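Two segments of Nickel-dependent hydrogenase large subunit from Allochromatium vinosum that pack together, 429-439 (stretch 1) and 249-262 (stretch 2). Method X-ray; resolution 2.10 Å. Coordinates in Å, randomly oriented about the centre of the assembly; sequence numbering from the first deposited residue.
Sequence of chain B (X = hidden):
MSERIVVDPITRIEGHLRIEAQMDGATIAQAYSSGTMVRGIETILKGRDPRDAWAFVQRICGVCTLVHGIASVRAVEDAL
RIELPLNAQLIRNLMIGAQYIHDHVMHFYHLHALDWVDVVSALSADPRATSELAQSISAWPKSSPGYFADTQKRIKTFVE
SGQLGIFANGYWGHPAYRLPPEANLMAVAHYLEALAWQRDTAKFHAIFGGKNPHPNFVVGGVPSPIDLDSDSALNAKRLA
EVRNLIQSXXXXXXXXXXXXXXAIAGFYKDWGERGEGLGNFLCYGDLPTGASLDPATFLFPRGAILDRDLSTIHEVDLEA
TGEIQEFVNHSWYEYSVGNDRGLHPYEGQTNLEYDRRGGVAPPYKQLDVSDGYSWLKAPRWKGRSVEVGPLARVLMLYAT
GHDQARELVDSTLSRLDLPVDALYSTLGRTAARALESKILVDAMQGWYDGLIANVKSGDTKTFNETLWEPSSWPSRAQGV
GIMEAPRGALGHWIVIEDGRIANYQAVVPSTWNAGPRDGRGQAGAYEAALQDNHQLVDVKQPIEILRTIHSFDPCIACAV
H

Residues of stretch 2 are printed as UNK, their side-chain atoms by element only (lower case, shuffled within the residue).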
ATOM      1  N   ARG B 429      -5.873 -11.410  15.190  1.00 22.36           N
ATOM      2  CA  ARG B 429      -5.789 -10.301  14.239  1.00 22.15           C
ATOM      3  C   ARG B 429      -5.557 -10.903  12.848  1.00 23.07           C
ATOM      4  O   ARG B 429      -6.154 -10.467  11.884  1.00 23.36           O
ATOM      5  CB  ARG B 429      -4.581  -9.438  14.634  1.00 24.32           C
ATOM      6  CG  ARG B 429      -4.431  -8.119  13.964  1.00 27.88           C
ATOM      7  CD  ARG B 429      -3.252  -7.332  14.576  1.00 23.26           C
ATOM      8  NE  ARG B 429      -3.555  -6.920  15.956  1.00 24.20           N
ATOM      9  CZ  ARG B 429      -2.903  -7.307  17.058  1.00 26.95           C
ATOM     10  NH1 ARG B 429      -1.849  -8.141  17.024  1.00 19.64           N
ATOM     11  NH2 ARG B 429      -3.314  -6.863  18.241  1.00 24.02           N
ATOM     12  N   THR B 430      -4.668 -11.889  12.766  1.00 22.28           N
ATOM     13  CA  THR B 430      -4.275 -12.487  11.512  1.00 22.58           C
ATOM     14  C   THR B 430      -5.498 -13.261  11.016  1.00 21.94           C
ATOM     15  O   THR B 430      -5.813 -13.227   9.832  1.00 23.46           O
ATOM     16  CB  THR B 430      -3.103 -13.488  11.737  1.00 21.60           C
ATOM     17  OG1 THR B 430      -1.990 -12.776  12.242  1.00 23.06           O
ATOM     18  CG2 THR B 430      -2.667 -14.244  10.428  1.00 20.14           C
ATOM     19  N   ALA B 431      -6.161 -13.983  11.909  1.00 21.31           N
ATOM     20  CA  ALA B 431      -7.405 -14.671  11.535  1.00 20.93           C
ATOM     21  C   ALA B 431      -8.489 -13.628  11.076  1.00 20.94           C
ATOM     22  O   ALA B 431      -9.193 -13.883  10.133  1.00 22.49           O
ATOM     23  CB  ALA B 431      -7.967 -15.509  12.721  1.00 19.94           C
ATOM     24  N   ALA B 432      -8.659 -12.512  11.792  1.00 21.26           N
ATOM     25  CA  ALA B 432      -9.688 -11.536  11.417  1.00 22.08           C
ATOM     26  C   ALA B 432      -9.491 -11.046   9.952  1.00 21.21           C
ATOM     27  O   ALA B 432     -10.453 -10.828   9.203  1.00 21.21           O
ATOM     28  CB  ALA B 432      -9.630 -10.327  12.384  1.00 21.06           C
ATOM     29  N   ARG B 433      -8.244 -10.771   9.603  1.00 21.17           N
ATOM     30  CA  ARG B 433      -7.921 -10.346   8.233  1.00 21.37           C
ATOM     31  C   ARG B 433      -8.487 -11.353   7.176  1.00 22.02           C
ATOM     32  O   ARG B 433      -9.068 -10.957   6.144  1.00 22.24           O
ATOM     33  CB  ARG B 433      -6.408 -10.145   8.125  1.00 19.30           C
ATOM     34  CG  ARG B 433      -5.900  -9.631   6.704  1.00 21.38           C
ATOM     35  CD  ARG B 433      -4.396  -9.345   6.690  1.00 19.48           C
ATOM     36  NE  ARG B 433      -4.220  -8.170   7.539  1.00 19.03           N
ATOM     37  CZ  ARG B 433      -3.734  -8.167   8.772  1.00 22.05           C
ATOM     38  NH1 ARG B 433      -3.752  -7.002   9.450  1.00 15.92           N
ATOM     39  NH2 ARG B 433      -3.137  -9.276   9.298  1.00 19.89           N
ATOM     40  N   ALA B 434      -8.288 -12.640   7.399  1.00 19.91           N
ATOM     41  CA  ALA B 434      -8.778 -13.645   6.460  1.00 19.57           C
ATOM     42  C   ALA B 434     -10.316 -13.694   6.465  1.00 21.38           C
ATOM     43  O   ALA B 434     -10.903 -13.762   5.439  1.00 22.45           O
ATOM     44  CB  ALA B 434      -8.223 -15.034   6.829  1.00 20.31           C
ATOM     45  N   LEU B 435     -10.955 -13.705   7.636  1.00 22.40           N
ATOM     46  CA  LEU B 435     -12.427 -13.773   7.753  1.00 23.93           C
ATOM     47  C   LEU B 435     -13.094 -12.576   7.082  1.00 23.71           C
ATOM     48  O   LEU B 435     -14.080 -12.753   6.411  1.00 22.29           O
ATOM     49  CB  LEU B 435     -12.905 -13.812   9.216  1.00 23.06           C
ATOM     50  CG  LEU B 435     -12.332 -15.036  10.009  1.00 28.64           C
ATOM     51  CD1 LEU B 435     -12.889 -15.083  11.436  1.00 23.22           C
ATOM     52  CD2 LEU B 435     -12.473 -16.398   9.197  1.00 26.15           C
ATOM     53  N   GLU B 436     -12.564 -11.375   7.265  1.00 23.71           N
ATOM     54  CA  GLU B 436     -13.248 -10.216   6.674  1.00 23.14           C
ATOM     55  C   GLU B 436     -13.047 -10.242   5.166  1.00 22.69           C
ATOM     56  O   GLU B 436     -13.907  -9.751   4.431  1.00 23.73           O
ATOM     57  CB  GLU B 436     -12.783  -8.880   7.296  1.00 21.80           C
ATOM     58  CG  GLU B 436     -11.455  -8.382   6.703  1.00 21.14           C
ATOM     59  CD  GLU B 436     -11.103  -6.975   7.226  1.00 28.37           C
ATOM     60  OE1 GLU B 436     -10.052  -6.406   6.821  1.00 26.41           O
ATOM     61  OE2 GLU B 436     -11.875  -6.447   8.078  1.00 28.98           O
ATOM     62  N   SER B 437     -11.958 -10.849   4.685  1.00 21.29           N
ATOM     63  CA  SER B 437     -11.827 -11.124   3.209  1.00 22.12           C
ATOM     64  C   SER B 437     -12.952 -11.986   2.652  1.00 21.19           C
ATOM     65  O   SER B 437     -13.445 -11.740   1.556  1.00 22.07           O
ATOM     66  CB  SER B 437     -10.525 -11.831   2.843  1.00 19.94           C
ATOM     67  OG  SER B 437      -9.451 -11.021   3.291  1.00 23.38           O
ATOM     68  N   LYS B 438     -13.340 -13.000   3.395  1.00 19.53           N
ATOM     69  CA  LYS B 438     -14.468 -13.843   2.994  1.00 21.47           C
ATOM     70  C   LYS B 438     -15.772 -13.017   2.997  1.00 23.09           C
ATOM     71  O   LYS B 438     -16.639 -13.132   2.096  1.00 25.52           O
ATOM     72  CB  LYS B 438     -14.581 -15.050   3.962  1.00 22.12           C
ATOM     73  CG  LYS B 438     -15.891 -15.887   3.811  1.00 22.79           C
ATOM     74  CD  LYS B 438     -16.106 -16.319   2.299  1.00 23.53           C
ATOM     75  CE  LYS B 438     -17.236 -17.398   2.177  1.00 26.05           C
ATOM     76  NZ  LYS B 438     -17.482 -17.639   0.667  1.00 28.84           N
ATOM     77  N   ILE B 439     -15.935 -12.166   3.982  1.00 22.44           N
ATOM     78  CA  ILE B 439     -17.184 -11.393   4.036  1.00 23.62           C
ATOM     79  C   ILE B 439     -17.219 -10.454   2.813  1.00 23.33           C
ATOM     80  O   ILE B 439     -18.263 -10.289   2.200  1.00 25.32           O
ATOM     81  CB  ILE B 439     -17.272 -10.586   5.351  1.00 23.57           C
ATOM     82  CG1 ILE B 439     -17.483 -11.570   6.547  1.00 22.84           C
ATOM     83  CG2 ILE B 439     -18.430  -9.488   5.260  1.00 24.50           C
ATOM     84  CD1 ILE B 439     -17.426 -10.889   7.886  1.00 25.23           C
ATOM     85  N   UNK B 249     -11.554 -13.977  -7.688  1.00 22.14           N
ATOM     86  CA  UNK B 249     -11.323 -13.499  -6.315  1.00 21.72           C
ATOM     87  C   UNK B 249     -11.980 -14.400  -5.293  1.00 22.74           C
ATOM     88  O   UNK B 249     -11.310 -14.814  -4.337  1.00 23.87           O
ATOM     89  s   UNK B 249     -11.882  -9.476  -6.584  1.00 30.48           S
ATOM     90  c   UNK B 249     -11.836 -12.074  -6.128  1.00 19.32           C
ATOM     91  c   UNK B 249     -11.036 -11.051  -6.901  1.00 23.14           C
ATOM     92  c   UNK B 249     -11.704  -8.652  -8.163  1.00 27.03           C
ATOM     93  N   UNK B 250     -13.268 -14.735  -5.519  1.00 22.65           N
ATOM     94  CA  UNK B 250     -14.000 -15.589  -4.608  1.00 23.70           C
ATOM     95  C   UNK B 250     -13.299 -16.946  -4.452  1.00 23.13           C
ATOM     96  O   UNK B 250     -13.154 -17.471  -3.332  1.00 22.49           O
ATOM     97  c   UNK B 250     -16.301 -16.535  -3.986  1.00 31.19           C
ATOM     98  c   UNK B 250     -19.175 -17.529  -2.663  1.00 58.49           C
ATOM     99  n   UNK B 250     -18.687 -16.356  -3.083  1.00 53.73           N
ATOM    100  c   UNK B 250     -15.442 -15.865  -5.080  1.00 24.07           C
ATOM    101  c   UNK B 250     -17.801 -16.197  -4.258  1.00 50.63           C
ATOM    102  n   UNK B 250     -19.973 -17.592  -1.614  1.00 58.46           N
ATOM    103  n   UNK B 250     -18.872 -18.656  -3.281  1.00 59.83           N
ATOM    104  N   UNK B 251     -12.930 -17.551  -5.562  1.00 22.69           N
ATOM    105  CA  UNK B 251     -12.369 -18.879  -5.522  1.00 24.35           C
ATOM    106  C   UNK B 251     -11.056 -18.864  -4.746  1.00 22.32           C
ATOM    107  O   UNK B 251     -10.800 -19.769  -3.964  1.00 22.09           O
ATOM    108  o   UNK B 251     -13.298 -19.407  -7.634  1.00 27.90           O
ATOM    109  c   UNK B 251     -12.061 -19.363  -6.966  1.00 26.83           C
ATOM    110  c   UNK B 251     -11.508 -20.839  -6.990  1.00 26.38           C
ATOM    111  N   UNK B 252     -10.210 -17.857  -4.969  1.00 20.53           N
ATOM    112  CA  UNK B 252      -8.856 -17.887  -4.324  1.00 21.12           C
ATOM    113  C   UNK B 252      -8.996 -17.689  -2.817  1.00 21.41           C
ATOM    114  O   UNK B 252      -8.347 -18.396  -2.011  1.00 18.68           O
ATOM    115  c   UNK B 252      -4.340 -18.244  -5.128  1.00 18.90           C
ATOM    116  c   UNK B 252      -4.462 -16.850  -3.198  1.00 20.09           C
ATOM    117  c   UNK B 252      -5.710 -17.967  -5.430  1.00 18.97           C
ATOM    118  c   UNK B 252      -7.902 -16.873  -4.932  1.00 19.35           C
ATOM    119  c   UNK B 252      -5.843 -16.551  -3.496  1.00 17.71           C
ATOM    120  c   UNK B 252      -3.727 -17.621  -4.044  1.00 18.29           C
ATOM    121  c   UNK B 252      -6.456 -17.128  -4.632  1.00 22.27           C
ATOM    122  N   UNK B 253      -9.930 -16.818  -2.421  1.00 21.05           N
ATOM    123  CA  UNK B 253     -10.168 -16.607  -0.968  1.00 20.42           C
ATOM    124  C   UNK B 253     -10.730 -17.863  -0.321  1.00 21.85           C
ATOM    125  O   UNK B 253     -10.203 -18.334   0.711  1.00 21.32           O
ATOM    126  c   UNK B 253     -11.128 -15.377  -0.708  1.00 22.09           C
ATOM    127  c   UNK B 253     -10.450 -14.092  -1.174  1.00 18.99           C
ATOM    128  c   UNK B 253     -11.556 -15.256   0.781  1.00 20.84           C
ATOM    129  N   UNK B 254     -11.784 -18.437  -0.909  1.00 22.69           N
ATOM    130  CA  UNK B 254     -12.434 -19.595  -0.305  1.00 24.22           C
ATOM    131  C   UNK B 254     -11.497 -20.808  -0.238  1.00 23.55           C
ATOM    132  O   UNK B 254     -11.615 -21.600   0.649  1.00 22.14           O
ATOM    133  o   UNK B 254     -14.823 -18.361  -0.056  1.00 34.20           O
ATOM    134  o   UNK B 254     -15.774 -19.350  -1.833  1.00 34.34           O
ATOM    135  c   UNK B 254     -14.841 -19.211  -0.972  1.00 32.14           C
ATOM    136  c   UNK B 254     -13.645 -20.080  -1.115  1.00 25.22           C
ATOM    137  N   UNK B 255     -10.730 -21.035  -1.288  1.00 22.84           N
ATOM    138  CA  UNK B 255     -10.067 -22.301  -1.458  1.00 21.94           C
ATOM    139  C   UNK B 255      -8.592 -22.223  -1.115  1.00 23.69           C
ATOM    140  O   UNK B 255      -7.971 -23.264  -0.975  1.00 21.45           O
ATOM    141  c   UNK B 255     -11.753 -23.875  -4.660  1.00 28.79           C
ATOM    142  c   UNK B 255     -10.164 -22.764  -2.948  1.00 22.61           C
ATOM    143  n   UNK B 255     -12.889 -24.462  -4.881  1.00 30.23           N
ATOM    144  o   UNK B 255     -10.844 -23.899  -5.474  1.00 27.15           O
ATOM    145  c   UNK B 255     -11.632 -23.140  -3.324  1.00 21.58           C
ATOM    146  N   UNK B 256      -7.972 -21.047  -1.162  1.00 19.82           N
ATOM    147  CA  UNK B 256      -6.537 -21.035  -0.869  1.00 20.52           C
ATOM    148  C   UNK B 256      -6.262 -20.258   0.459  1.00 21.43           C
ATOM    149  O   UNK B 256      -5.766 -20.824   1.421  1.00 20.83           O
ATOM    150  c   UNK B 256      -6.031 -21.144  -3.410  1.00 17.97           C
ATOM    151  c   UNK B 256      -5.698 -20.430  -2.041  1.00 20.14           C
ATOM    152  c   UNK B 256      -4.206 -20.463  -1.762  1.00 19.75           C
ATOM    153  N   UNK B 257      -6.575 -18.969   0.486  1.00 19.88           N
ATOM    154  CA  UNK B 257      -6.204 -18.101   1.597  1.00 20.67           C
ATOM    155  C   UNK B 257      -6.889 -18.546   2.943  1.00 22.94           C
ATOM    156  O   UNK B 257      -6.232 -18.746   3.937  1.00 22.86           O
ATOM    157  c   UNK B 257      -7.206 -14.437   2.282  1.00 18.52           C
ATOM    158  c   UNK B 257      -7.013 -13.419   3.207  1.00 17.59           C
ATOM    159  o   UNK B 257      -5.883 -12.573   5.136  1.00 20.17           O
ATOM    160  c   UNK B 257      -6.442 -15.617   2.297  1.00 20.21           C
ATOM    161  c   UNK B 257      -6.642 -16.688   1.223  1.00 17.46           C
ATOM    162  c   UNK B 257      -5.456 -15.745   3.289  1.00 20.30           C
ATOM    163  c   UNK B 257      -5.277 -14.747   4.254  1.00 17.88           C
ATOM    164  c   UNK B 257      -6.051 -13.586   4.195  1.00 20.93           C
ATOM    165  N   UNK B 258      -8.222 -18.630   2.984  1.00 22.94           N
ATOM    166  CA  UNK B 258      -8.836 -18.912   4.254  1.00 23.94           C
ATOM    167  C   UNK B 258      -8.442 -20.320   4.792  1.00 24.24           C
ATOM    168  O   UNK B 258      -8.170 -20.444   5.976  1.00 24.78           O
ATOM    169  c   UNK B 258     -11.038 -19.204   5.490  1.00 26.80           C
ATOM    170  c   UNK B 258     -10.379 -18.756   4.185  1.00 25.12           C
ATOM    171  c   UNK B 258     -10.749 -17.342   3.806  1.00 22.95           C
ATOM    172  N   UNK B 259      -8.509 -21.396   3.961  1.00 23.22           N
ATOM    173  CA  UNK B 259      -8.155 -22.695   4.565  1.00 23.90           C
ATOM    174  C   UNK B 259      -6.662 -22.773   5.026  1.00 24.11           C
ATOM    175  O   UNK B 259      -6.370 -23.408   6.062  1.00 22.44           O
ATOM    176  c   UNK B 259      -8.432 -23.709   3.425  1.00 24.77           C
ATOM    177  c   UNK B 259      -8.992 -21.555   2.566  1.00 21.63           C
ATOM    178  c   UNK B 259      -9.489 -23.001   2.556  1.00 23.06           C
ATOM    179  N   UNK B 260      -5.756 -22.080   4.317  1.00 22.75           N
ATOM    180  CA  UNK B 260      -4.322 -22.051   4.720  1.00 23.10           C
ATOM    181  C   UNK B 260      -4.186 -21.325   6.028  1.00 22.87           C
ATOM    182  O   UNK B 260      -3.496 -21.795   6.895  1.00 22.17           O
ATOM    183  o   UNK B 260      -3.532 -23.261   2.334  1.00 29.28           O
ATOM    184  o   UNK B 260      -2.398 -21.529   1.607  1.00 27.00           O
ATOM    185  c   UNK B 260      -3.104 -22.082   2.471  1.00 27.32           C
ATOM    186  c   UNK B 260      -3.435 -21.280   3.733  1.00 22.53           C
ATOM    187  N   UNK B 261      -4.896 -20.217   6.195  1.00 22.14           N
ATOM    188  CA  UNK B 261      -4.807 -19.471   7.474  1.00 24.24           C
ATOM    189  C   UNK B 261      -5.260 -20.375   8.649  1.00 25.09           C
ATOM    190  O   UNK B 261      -4.616 -20.406   9.709  1.00 22.72           O
ATOM    191  c   UNK B 261      -5.614 -17.423   8.677  1.00 27.69           C
ATOM    192  c   UNK B 261      -5.716 -18.200   7.412  1.00 24.78           C
ATOM    193  o   UNK B 261      -5.224 -17.351   6.368  1.00 24.62           O
ATOM    194  N   UNK B 262      -6.374 -21.087   8.450  1.00 25.02           N
ATOM    195  CA  UNK B 262      -6.893 -21.954   9.504  1.00 28.31           C
ATOM    196  C   UNK B 262      -5.979 -23.146   9.798  1.00 26.47           C
ATOM    197  O   UNK B 262      -5.718 -23.400  10.969  1.00 28.53           O
ATOM    198  c   UNK B 262     -10.825 -21.921   8.716  1.00 40.37           C
ATOM    199  c   UNK B 262      -9.483 -20.333  10.143  1.00 39.31           C
ATOM    200  c   UNK B 262      -8.348 -22.433   9.250  1.00 27.26           C
ATOM    201  c   UNK B 262      -9.402 -21.324   9.018  1.00 35.36           C
TER
HETATM  202  O   HOH W   1      -4.365 -13.033   7.233  1.00 15.61           O

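Position 249 carries three carbons and a sulfur in an unbranched chain. It touches nothing on stretch 1. This is Met 249.

Position 250 has three carbons, a nitrogen, then a carbon bearing two more nitrogens. That is a guanidinium group, so the residue is Arg 250. Its NH1 lies 3.4 Å from Lys 438 NZ, which sits over one face of the group. Both are donors, so this is a close approach of like charges and not a bond.

Position 251 has one carbon carrying an oxygen and a carbon. It is out of reach of stretch 1. This is Thr 251.

Position 252 has one carbon followed by a ring of six carbons with no oxygen. It is also out of reach. This is Phe 252.

Position 253 has three carbons, branched at the first. One branch packs against the backbone of stretch 1 at Ser 437 and Lys 438. The residue is Val 253, and its CG1 is 3.9 Å from Lys 438 N.

Position 254 has two carbons, the second carrying two oxygens. One oxygen is 2.8 Å from Lys 438 NZ. A short carboxylate makes it Asp 254, and that oxygen is OD2.

Position 255 has three carbons, the third bearing an oxygen and a nitrogen. It makes no contact with stretch 1. This is Gln 255.

Position 256 is again three carbons forked at the first, far from stretch 1. It is Val 256.

Position 257 has one carbon and a six-carbon ring bearing an oxygen. The ring lies against Ala 434, with Ser 437 OG at its edge. This is Tyr 257. Its OH is 3.3 Å from Ala 434 N, but the angle is too poor for a hydrogen bond.

Position 258 has three carbons branched at the first; one branch reaches the Ala 434 backbone. It is Val 258, with CG2 3.9 Å from Ala 434 O.

Position 259 has three carbons that close a ring onto the backbone nitrogen. This is Pro 259. Without an N-H, it cannot bond to the turn before, and the helix is kinked here.

Position 260 has two carbons, the second with two oxygens. It does not reach stretch 1. It is Asp 260.

Position 261 has one carbon carrying an oxygen and a carbon. The oxygen is 3.8 Å from Ala 434 CB. The residue is Thr 261, whose OG1 donates to Tyr 257 O at 3.0 Å.

Position 262 has four carbons forked at the second. It makes no close contact. This is Leu 262.

The two helices run nearly antiparallel, at 162°, with axes 9.5 Å apart at closest approach. The backbones come nearest where Ala 434 CA and Val 258 CA are 5.7 Å apart. Ala 434 CB lies over the Tyr 257 ring, 4.1 Å from the centroid. A water joins Tyr 257 OH (2.6 Å) to Thr 430 O (3.0 Å). The salt bridge from Lys 438 NZ to Asp 254 OD2, 2.8 Å, is the one direct hydrogen bond across the contact.

Stretch 2, residues 249-262: MRTFVDQVYVPDTL
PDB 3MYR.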